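Local coordinates for protein annexin A8 (PDB 1W3W) that binds calcium and acidic phospholipids as a member of the annexin family and acts as an anticoagulant, indirectly inhibiting the thromboplastin-specific complex of the clotting cascade, at residues Leu109-Glu113 / Gly114-Glu118; Ala269-Asp273 / Gly274-Arg278. All coordinates share one frame; numbering follows the deposited sequence.

Interaction 1: Leu109-Glu113 / Gly114-Glu118; sequences LGTKE and GVIIE
The chain bends through an inverse gamma turn centred on Lys112, the N-cap residue, and runs straight into the first turn of a helix, where Val115 N makes a weak bond of 3.1 Å back to Lys112 O and Ile117 N a much straighter one of 2.9 Å to Glu113 O. That second bond is an i to i+4 bond at the helix start, with an N-H...O angle of 167°. The Ile117 side chain lies against the same oxygen: with CG1 beside its own backbone N (chi1 -72°), CG1 comes within 3.3 Å of Glu113 O. Ile116 reaches back in the direction of the loop, and its CD1 meets the methyl CG2 of Thr111 at 3.8 Å, the two side chains lying obliquely to one another. Lys112 adds its CB, 3.9 Å from CG2 of Val115, while its long chain leads the ammonium away from the helix. Thr111 OG1 bonds Asp150, and Glu113 OE2 bonds Ser239. This is the loop between helices 96-107 and 113-122 in the second annexin repeat. Val115 and Ile116 pack on helix 96-107, Ile116 and Ile117 both touch Leu159 of helix 153-163, and Ile117 also reaches Ala243 and Thr246 of helix 238-252.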
# COMPACT_ATOMS: atom_id res chain seq x y z
N LEU A 109 15.11 -1.81 13.58
CA LEU A 109 15.84 -3.04 13.72
C LEU A 109 15.19 -4.06 12.79
O LEU A 109 14.02 -4.42 12.97
CB LEU A 109 15.76 -3.48 15.19
CG LEU A 109 16.81 -4.45 15.73
CD1 LEU A 109 18.20 -3.86 15.64
CD2 LEU A 109 16.47 -4.78 17.17
N GLY A 110 15.93 -4.53 11.80
CA GLY A 110 15.39 -5.36 10.74
C GLY A 110 14.84 -4.50 9.62
O GLY A 110 14.71 -3.27 9.74
N THR A 111 14.53 -5.13 8.50
CA THR A 111 13.88 -4.46 7.38
C THR A 111 12.51 -5.09 7.20
O THR A 111 12.39 -6.31 7.22
CB THR A 111 14.73 -4.62 6.12
OG1 THR A 111 16.02 -4.05 6.33
CG2 THR A 111 14.14 -3.80 4.95
N LYS A 112 11.48 -4.27 7.07
CA LYS A 112 10.14 -4.77 6.82
C LYS A 112 9.98 -4.82 5.30
O LYS A 112 9.42 -3.93 4.68
CB LYS A 112 9.08 -3.86 7.47
CG LYS A 112 9.14 -3.83 9.00
CD LYS A 112 8.08 -2.90 9.57
CE LYS A 112 8.14 -2.84 11.11
NZ LYS A 112 8.36 -1.43 11.59
N GLU A 113 10.54 -5.88 4.72
CA GLU A 113 10.65 -6.01 3.27
C GLU A 113 9.27 -6.06 2.64
O GLU A 113 9.07 -5.54 1.56
CB GLU A 113 11.47 -7.25 2.89
CG GLU A 113 12.93 -7.16 3.34
CD GLU A 113 13.77 -8.37 2.97
OE1 GLU A 113 15.00 -8.20 2.83
OE2 GLU A 113 13.21 -9.49 2.82
N GLY A 114 8.32 -6.67 3.35
CA GLY A 114 6.95 -6.77 2.90
C GLY A 114 6.28 -5.42 2.66
O GLY A 114 5.49 -5.30 1.74
N VAL A 115 6.60 -4.43 3.49
CA VAL A 115 6.07 -3.08 3.33
C VAL A 115 6.59 -2.48 2.03
O VAL A 115 5.84 -1.91 1.25
CB VAL A 115 6.46 -2.16 4.53
CG1 VAL A 115 6.04 -0.71 4.26
CG2 VAL A 115 5.82 -2.65 5.80
N ILE A 116 7.89 -2.66 1.80
CA ILE A 116 8.55 -2.09 0.63
C ILE A 116 8.03 -2.72 -0.66
O ILE A 116 7.76 -2.01 -1.63
CB ILE A 116 10.10 -2.24 0.71
CG1 ILE A 116 10.64 -1.62 2.02
CG2 ILE A 116 10.75 -1.54 -0.50
CD1 ILE A 116 12.13 -1.94 2.32
N ILE A 117 7.88 -4.04 -0.66
CA ILE A 117 7.33 -4.77 -1.82
C ILE A 117 5.93 -4.28 -2.19
O ILE A 117 5.64 -4.00 -3.36
CB ILE A 117 7.30 -6.30 -1.49
CG1 ILE A 117 8.72 -6.87 -1.49
CG2 ILE A 117 6.40 -7.06 -2.46
CD1 ILE A 117 8.90 -8.18 -0.73
N GLU A 118 5.06 -4.21 -1.18
CA GLU A 118 3.67 -3.81 -1.36
C GLU A 118 3.57 -2.46 -2.02
O GLU A 118 2.85 -2.29 -3.00
CB GLU A 118 2.95 -3.80 -0.00
CG GLU A 118 1.58 -3.15 0.02
CD GLU A 118 1.17 -2.77 1.44
OE1 GLU A 118 0.94 -3.68 2.25
OE2 GLU A 118 1.10 -1.57 1.73

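Interaction 2: Ala269-Asp273 / Gly274-Arg278. With CA (calcium ion), chain B.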
# COMPACT_ATOMS: atom_id res chain seq x y z
N ALA A 269 -3.77 -16.16 13.97
CA ALA A 269 -3.49 -15.58 15.29
C ALA A 269 -2.96 -14.16 15.19
O ALA A 269 -2.06 -13.88 14.40
CB ALA A 269 -2.50 -16.45 16.05
N GLY A 270 -3.52 -13.27 16.01
CA GLY A 270 -3.10 -11.88 16.04
C GLY A 270 -3.50 -11.07 14.82
O GLY A 270 -4.32 -11.51 14.00
N THR A 271 -2.94 -9.88 14.70
CA THR A 271 -3.27 -8.98 13.60
C THR A 271 -2.02 -8.27 13.17
O THR A 271 -1.24 -7.81 14.01
CB THR A 271 -4.32 -7.96 14.05
OG1 THR A 271 -5.51 -8.64 14.49
CG2 THR A 271 -4.81 -7.11 12.89
N ARG A 272 -1.79 -8.17 11.87
CA ARG A 272 -0.76 -7.26 11.39
C ARG A 272 -1.37 -5.88 11.21
O ARG A 272 -1.80 -5.51 10.11
CB ARG A 272 -0.10 -7.74 10.09
CG ARG A 272 1.08 -6.82 9.64
CD ARG A 272 2.09 -6.46 10.77
NE ARG A 272 2.76 -5.15 10.63
CZ ARG A 272 2.96 -4.28 11.64
NH1 ARG A 272 2.49 -4.52 12.87
NH2 ARG A 272 3.62 -3.14 11.42
N ASP A 273 -1.38 -5.12 12.31
CA ASP A 273 -2.09 -3.86 12.36
C ASP A 273 -1.49 -2.82 11.44
O ASP A 273 -2.21 -2.03 10.87
CB ASP A 273 -2.15 -3.33 13.79
CG ASP A 273 -2.99 -4.19 14.68
OD1 ASP A 273 -4.23 -4.23 14.50
OD2 ASP A 273 -2.48 -4.89 15.55
N GLY A 274 -0.16 -2.81 11.30
CA GLY A 274 0.51 -1.89 10.38
C GLY A 274 -0.02 -2.02 8.96
O GLY A 274 -0.30 -1.02 8.30
N THR A 275 -0.19 -3.26 8.52
CA THR A 275 -0.70 -3.57 7.19
C THR A 275 -2.17 -3.24 7.01
O THR A 275 -2.58 -2.74 5.95
CB THR A 275 -0.45 -5.06 6.90
OG1 THR A 275 0.96 -5.27 6.86
CG2 THR A 275 -0.90 -5.45 5.51
N LEU A 276 -2.96 -3.53 8.03
CA LEU A 276 -4.37 -3.15 8.05
C LEU A 276 -4.55 -1.63 7.94
O LEU A 276 -5.29 -1.14 7.11
CB LEU A 276 -5.00 -3.68 9.34
CG LEU A 276 -6.50 -3.53 9.59
CD1 LEU A 276 -7.34 -4.20 8.51
CD2 LEU A 276 -6.81 -4.14 10.95
N ILE A 277 -3.85 -0.90 8.79
CA ILE A 277 -3.93 0.56 8.80
C ILE A 277 -3.52 1.14 7.46
O ILE A 277 -4.25 1.93 6.87
CB ILE A 277 -3.06 1.12 9.95
CG1 ILE A 277 -3.74 0.85 11.30
CG2 ILE A 277 -2.77 2.61 9.72
CD1 ILE A 277 -2.84 1.04 12.52
N ARG A 278 -2.35 0.74 6.97
CA ARG A 278 -1.77 1.34 5.77
C ARG A 278 -2.65 1.16 4.54
O ARG A 278 -2.84 2.08 3.75
CB ARG A 278 -0.38 0.76 5.51
CG ARG A 278 0.37 1.40 4.35
CD ARG A 278 1.79 0.86 4.16
NE ARG A 278 1.77 -0.59 4.08
CZ ARG A 278 2.13 -1.43 5.05
NH1 ARG A 278 2.57 -1.01 6.21
NH2 ARG A 278 2.02 -2.73 4.85
CA CA B . -6.35 -12.50 13.63
O HOH W 1 3.46 -3.21 8.25
O HOH W 2 -8.13 -14.09 13.29
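Arg272 O takes two backbone N-H groups of the helix that starts just after it: Leu276 N at 3.1 Å, in the carbonyl plane with an N-H...O angle of 164°, and Thr275 N in a weak, bent bond. Arg272 is the N-cap and also the centre of an inverse gamma turn, and it links the annexin calcium-binding loop of the fourth repeat to helix 273-283. One residue further on, Ile277 N bonds Asp273 O at 2.9 Å, the donor tilted from the carbonyl plane. The arginine side chain folds back over this helix start. CG is anti to the backbone N (chi1 -175°), but a bend at chi2 of 47° swings the guanidinium round until one face lies over Gly274 N, which is 3.4 Å from its plane and over its centre. Gly274, with no side chain, lets the group lie close on the backbone, Arg272 NH2 being 3.5 Å from Gly274 CA. Nearer its backbone, Arg272 CG meets Thr275 OG1 at 3.2 Å, the side chains crossing at about a right angle. Water 1 accepts from both Arg272 NE and Arg278 NH1, joining two like-charged side chains; Arg278 also pairs with Glu101. On the loop side, Thr271 OG1 bonds Asp310, a calcium ligand, and Thr271 CG2 touches Leu276 CD2. Asp273, the first helical residue, bonds Tyr315 through OD1 and forms a salt bridge with Lys82 through OD2. The calcium is held by the carbonyls of Met266, Gly268 and Gly270, by Asp310 and by water 2; its distance to Gly270 O is 2.3 Å.

How the interactions relate
Interactions 1 and 2 are equivalent pieces of two different annexin repeats, the second and the fourth: each is a loop between two helices (96-107 and 113-122; 254-266 and 273-283) together with the start of the second. Interaction 1 comes first along the chain. Although far apart in sequence, their centres are only 14 Å apart, because helices 113-122 and 273-283 pack against each other. There Glu118 OE2 and Arg278 NE form a salt bridge at 2.6 Å, and Val115 CG2 lies against Arg278 NH1, so the helices that follow the two loops join the second repeat to the fourth. In this model the calcium sits at the 269-273 loop.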